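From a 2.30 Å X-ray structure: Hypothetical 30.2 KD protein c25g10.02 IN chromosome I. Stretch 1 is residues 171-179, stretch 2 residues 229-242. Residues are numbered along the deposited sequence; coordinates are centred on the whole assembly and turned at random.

Stretch 1 (171-179) TYSYWASVL
Stretch 2 229-242: ADSALIASGWMRWQ

How do the two segments lie against each other? Both are helical throughout; phi stays near -65° and psi mostly between -30° and -57°, until phi drifts to -82° at V178 (psi -29°) and -107° at L179 (psi -24°). Their axes cross at a signed angle of 79°, nearly perpendicular, and approach to 10.0 Å. The register is set where T171 CA lies 6.0 Å from I234 CA, and the contact buries 599 Å².

What holds the early turn of stretch 2? D230 points its CA-to-CB bond sideways, but with chi1 at -149° and chi2 at 66° its carboxylate reaches stretch 1. Y172, chi1 m and chi2 143°, starts away from stretch 2, yet its ring brings OH to 2.8 Å from D230 OD1, donating a hydrogen bond at the edge of the ring. One turn on, L233 (m, t) serves twice. Its carbonyl O accepts a hydrogen bond from W175 NE1 at 3.0 Å, with an N-H...O angle of 164°, while also accepting the helical bond from G237 N at 2.9 Å. Its CD2 lies 3.6 Å from the centroid of the five-membered ring of W175, 11° off the normal, a CH-pi contact over the face. The CA-to-CB bond of I234 (m, t) points away, and I234 CA lies 4.0 Å from T171 CG2 (T171 chi1 m).

Why does W175 fit so deeply? Its side chain (m, chi2 117°) is a knob among L233, S236, G237 and R240. S236, chi1 p, gives its OG proton to A232 O at 2.8 Å, and that OG rests 3.3 Å from W175 CZ2. G237 has no side chain, and its CA sits 3.6 Å from W175 CZ2; an ideal CB there would be 2.9 Å from W175 NE1, a clash, so the bare backbone leaves room for the indole.

What closes the far end? R240 (m, t, p, chi4 -178°) points toward stretch 1 and places NH1 3.1 Å from W175 CZ3, at the indole edge, and 4.1 Å from V178 CG1 (V178 chi1 t). Y174 OH lies over one face of the guanidinium, but its 3.3 Å approach to R240 NE has too poor an angle for a hydrogen bond. W241, chi1 m and chi2 -20°, turns its edge to the face of Y174 (t, chi2 72°): the Y174 ring and the W241 five-membered ring have centroids 4.6 Å apart and planes at 88°, with W241 NE1 3.3 Å from Y174 CG. The same indole extends to T171, its CZ2 4.0 Å from T171 CA.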

# COMPACT_ATOMS: atom_id res chain seq x y z
N THR A 171 7.99 20.90 4.04
CA THR A 171 7.18 21.46 5.12
C THR A 171 8.05 22.15 6.15
O THR A 171 7.89 23.34 6.43
CB THR A 171 6.35 20.35 5.81
OG1 THR A 171 5.47 19.74 4.86
CG2 THR A 171 5.53 20.93 6.95
N TYR A 172 8.99 21.40 6.72
CA TYR A 172 9.91 21.91 7.74
C TYR A 172 10.83 23.01 7.23
O TYR A 172 11.02 24.03 7.89
CB TYR A 172 10.74 20.75 8.29
CG TYR A 172 9.91 19.63 8.86
CD1 TYR A 172 10.30 18.30 8.70
CD2 TYR A 172 8.74 19.89 9.57
CE1 TYR A 172 9.55 17.25 9.23
CE2 TYR A 172 7.98 18.85 10.12
CZ TYR A 172 8.40 17.54 9.95
OH TYR A 172 7.67 16.51 10.49
N SER A 173 11.42 22.79 6.06
CA SER A 173 12.32 23.76 5.46
C SER A 173 11.58 25.08 5.30
O SER A 173 12.14 26.15 5.55
CB SER A 173 12.79 23.26 4.09
OG SER A 173 13.31 24.32 3.30
N TYR A 174 10.33 24.98 4.89
CA TYR A 174 9.50 26.16 4.70
C TYR A 174 9.34 26.96 5.99
O TYR A 174 9.64 28.16 6.04
CB TYR A 174 8.12 25.77 4.18
CG TYR A 174 7.14 26.93 4.21
CD1 TYR A 174 7.25 27.99 3.31
CD2 TYR A 174 6.15 26.99 5.18
CE1 TYR A 174 6.39 29.09 3.38
CE2 TYR A 174 5.28 28.08 5.26
CZ TYR A 174 5.41 29.12 4.36
OH TYR A 174 4.55 30.20 4.47
N TRP A 175 8.86 26.31 7.04
CA TRP A 175 8.63 26.99 8.30
C TRP A 175 9.89 27.49 8.99
O TRP A 175 9.87 28.51 9.67
CB TRP A 175 7.82 26.10 9.24
CG TRP A 175 6.38 25.99 8.83
CD1 TRP A 175 5.72 24.86 8.44
CD2 TRP A 175 5.44 27.06 8.71
NE1 TRP A 175 4.42 25.16 8.09
CE2 TRP A 175 4.22 26.51 8.25
CE3 TRP A 175 5.50 28.44 8.96
CZ2 TRP A 175 3.08 27.28 8.03
CZ3 TRP A 175 4.36 29.21 8.74
CH2 TRP A 175 3.17 28.63 8.28
N ALA A 176 11.00 26.78 8.81
CA ALA A 176 12.26 27.18 9.43
C ALA A 176 12.70 28.55 8.91
O ALA A 176 13.06 29.44 9.69
CB ALA A 176 13.33 26.14 9.14
N SER A 177 12.68 28.72 7.59
CA SER A 177 13.09 29.98 6.98
C SER A 177 12.10 31.11 7.21
O SER A 177 12.49 32.28 7.27
CB SER A 177 13.31 29.79 5.48
OG SER A 177 12.15 29.26 4.86
N VAL A 178 10.82 30.77 7.33
CA VAL A 178 9.78 31.78 7.53
C VAL A 178 9.64 32.22 8.98
O VAL A 178 9.24 33.35 9.25
CB VAL A 178 8.41 31.27 7.03
CG1 VAL A 178 7.33 32.30 7.33
CG2 VAL A 178 8.48 30.99 5.54
N LEU A 179 9.97 31.34 9.92
CA LEU A 179 9.84 31.67 11.33
C LEU A 179 11.14 31.92 12.08
O LEU A 179 11.14 32.61 13.10
CB LEU A 179 9.03 30.58 12.05
CG LEU A 179 7.57 30.47 11.57
CD1 LEU A 179 6.85 29.37 12.34
CD2 LEU A 179 6.87 31.80 11.78
N ALA A 229 0.86 19.51 16.20
CA ALA A 229 1.55 20.63 15.59
C ALA A 229 2.06 20.20 14.23
O ALA A 229 2.03 20.96 13.27
CB ALA A 229 2.71 21.08 16.47
N ASP A 230 2.51 18.95 14.14
CA ASP A 230 3.03 18.43 12.89
C ASP A 230 1.99 18.51 11.77
O ASP A 230 2.27 19.07 10.70
CB ASP A 230 3.49 16.99 13.06
CG ASP A 230 4.65 16.64 12.16
OD1 ASP A 230 5.74 17.22 12.37
OD2 ASP A 230 4.48 15.80 11.24
N SER A 231 0.80 17.97 11.99
CA SER A 231 -0.23 18.01 10.96
C SER A 231 -0.70 19.44 10.67
O SER A 231 -1.05 19.77 9.54
CB SER A 231 -1.43 17.12 11.33
OG SER A 231 -2.08 17.58 12.50
N ALA A 232 -0.70 20.29 11.70
CA ALA A 232 -1.12 21.67 11.51
C ALA A 232 -0.12 22.41 10.62
O ALA A 232 -0.51 23.25 9.81
CB ALA A 232 -1.25 22.37 12.86
N LEU A 233 1.16 22.10 10.77
CA LEU A 233 2.19 22.75 9.95
C LEU A 233 2.14 22.24 8.52
O LEU A 233 2.53 22.95 7.59
CB LEU A 233 3.58 22.50 10.54
CG LEU A 233 3.91 23.21 11.85
CD1 LEU A 233 5.17 22.61 12.44
CD2 LEU A 233 4.07 24.70 11.61
N ILE A 234 1.67 21.01 8.35
CA ILE A 234 1.55 20.44 7.01
C ILE A 234 0.45 21.17 6.25
O ILE A 234 0.69 21.72 5.17
CB ILE A 234 1.20 18.93 7.08
CG1 ILE A 234 2.42 18.13 7.56
CG2 ILE A 234 0.74 18.43 5.73
CD1 ILE A 234 2.14 16.65 7.76
N ALA A 235 -0.75 21.19 6.82
CA ALA A 235 -1.90 21.85 6.20
C ALA A 235 -1.67 23.34 5.98
O ALA A 235 -1.79 23.83 4.85
CB ALA A 235 -3.14 21.65 7.06
N SER A 236 -1.36 24.07 7.05
CA SER A 236 -1.15 25.51 6.94
C SER A 236 0.03 25.82 6.01
O SER A 236 -0.01 26.80 5.26
CB SER A 236 -0.92 26.14 8.31
OG SER A 236 0.31 25.73 8.88
N GLY A 237 1.06 24.99 6.06
CA GLY A 237 2.21 25.21 5.21
C GLY A 237 1.84 25.10 3.75
O GLY A 237 2.22 25.94 2.93
N TRP A 238 1.09 24.06 3.41
CA TRP A 238 0.67 23.84 2.03
C TRP A 238 -0.29 24.92 1.53
O TRP A 238 -0.23 25.35 0.38
CB TRP A 238 0.01 22.47 1.90
CG TRP A 238 -0.38 22.13 0.50
CD1 TRP A 238 0.41 21.57 -0.46
CD2 TRP A 238 -1.66 22.33 -0.10
NE1 TRP A 238 -0.30 21.40 -1.62
CE2 TRP A 238 -1.58 21.85 -1.43
CE3 TRP A 238 -2.88 22.85 0.36
CZ2 TRP A 238 -2.67 21.89 -2.30
CZ3 TRP A 238 -3.96 22.89 -0.52
CH2 TRP A 238 -3.85 22.41 -1.83
N MET A 239 -1.20 25.35 2.39
CA MET A 239 -2.17 26.36 2.01
C MET A 239 -1.48 27.68 1.72
O MET A 239 -1.90 28.42 0.83
CB MET A 239 -3.21 26.53 3.10
CG MET A 239 -4.16 25.35 3.21
SD MET A 239 -5.07 25.32 4.76
CE MET A 239 -5.89 26.86 4.67
N ARG A 240 -0.41 27.98 2.46
CA ARG A 240 0.32 29.21 2.24
C ARG A 240 1.09 29.13 0.93
O ARG A 240 1.23 30.13 0.23
CB ARG A 240 1.27 29.50 3.41
CG ARG A 240 0.55 29.71 4.74
CD ARG A 240 1.50 30.24 5.82
NE ARG A 240 1.79 31.66 5.65
CZ ARG A 240 2.61 32.36 6.43
NH1 ARG A 240 3.23 31.77 7.44
NH2 ARG A 240 2.81 33.65 6.20
N TRP A 241 1.58 27.94 0.59
CA TRP A 241 2.31 27.77 -0.66
C TRP A 241 1.39 28.12 -1.81
O TRP A 241 1.78 28.84 -2.73
CB TRP A 241 2.78 26.33 -0.86
CG TRP A 241 3.77 25.84 0.15
CD1 TRP A 241 4.55 26.60 0.97
CD2 TRP A 241 4.08 24.47 0.45
NE1 TRP A 241 5.33 25.79 1.76
CE2 TRP A 241 5.06 24.48 1.46
CE3 TRP A 241 3.63 23.24 -0.05
CZ2 TRP A 241 5.60 23.30 2.00
CZ3 TRP A 241 4.17 22.07 0.49
CH2 TRP A 241 5.14 22.11 1.50
N GLN A 242 0.17 27.61 -1.76
CA GLN A 242 -0.80 27.86 -2.81
C GLN A 242 -1.11 29.35 -2.92
O GLN A 242 -1.34 29.87 -4.01
CB GLN A 242 -2.09 27.08 -2.55
CG GLN A 242 -1.89 25.59 -2.26
CD GLN A 242 -0.85 24.96 -3.16
OE1 GLN A 242 -0.93 25.04 -4.39
NE2 GLN A 242 0.15 24.31 -2.55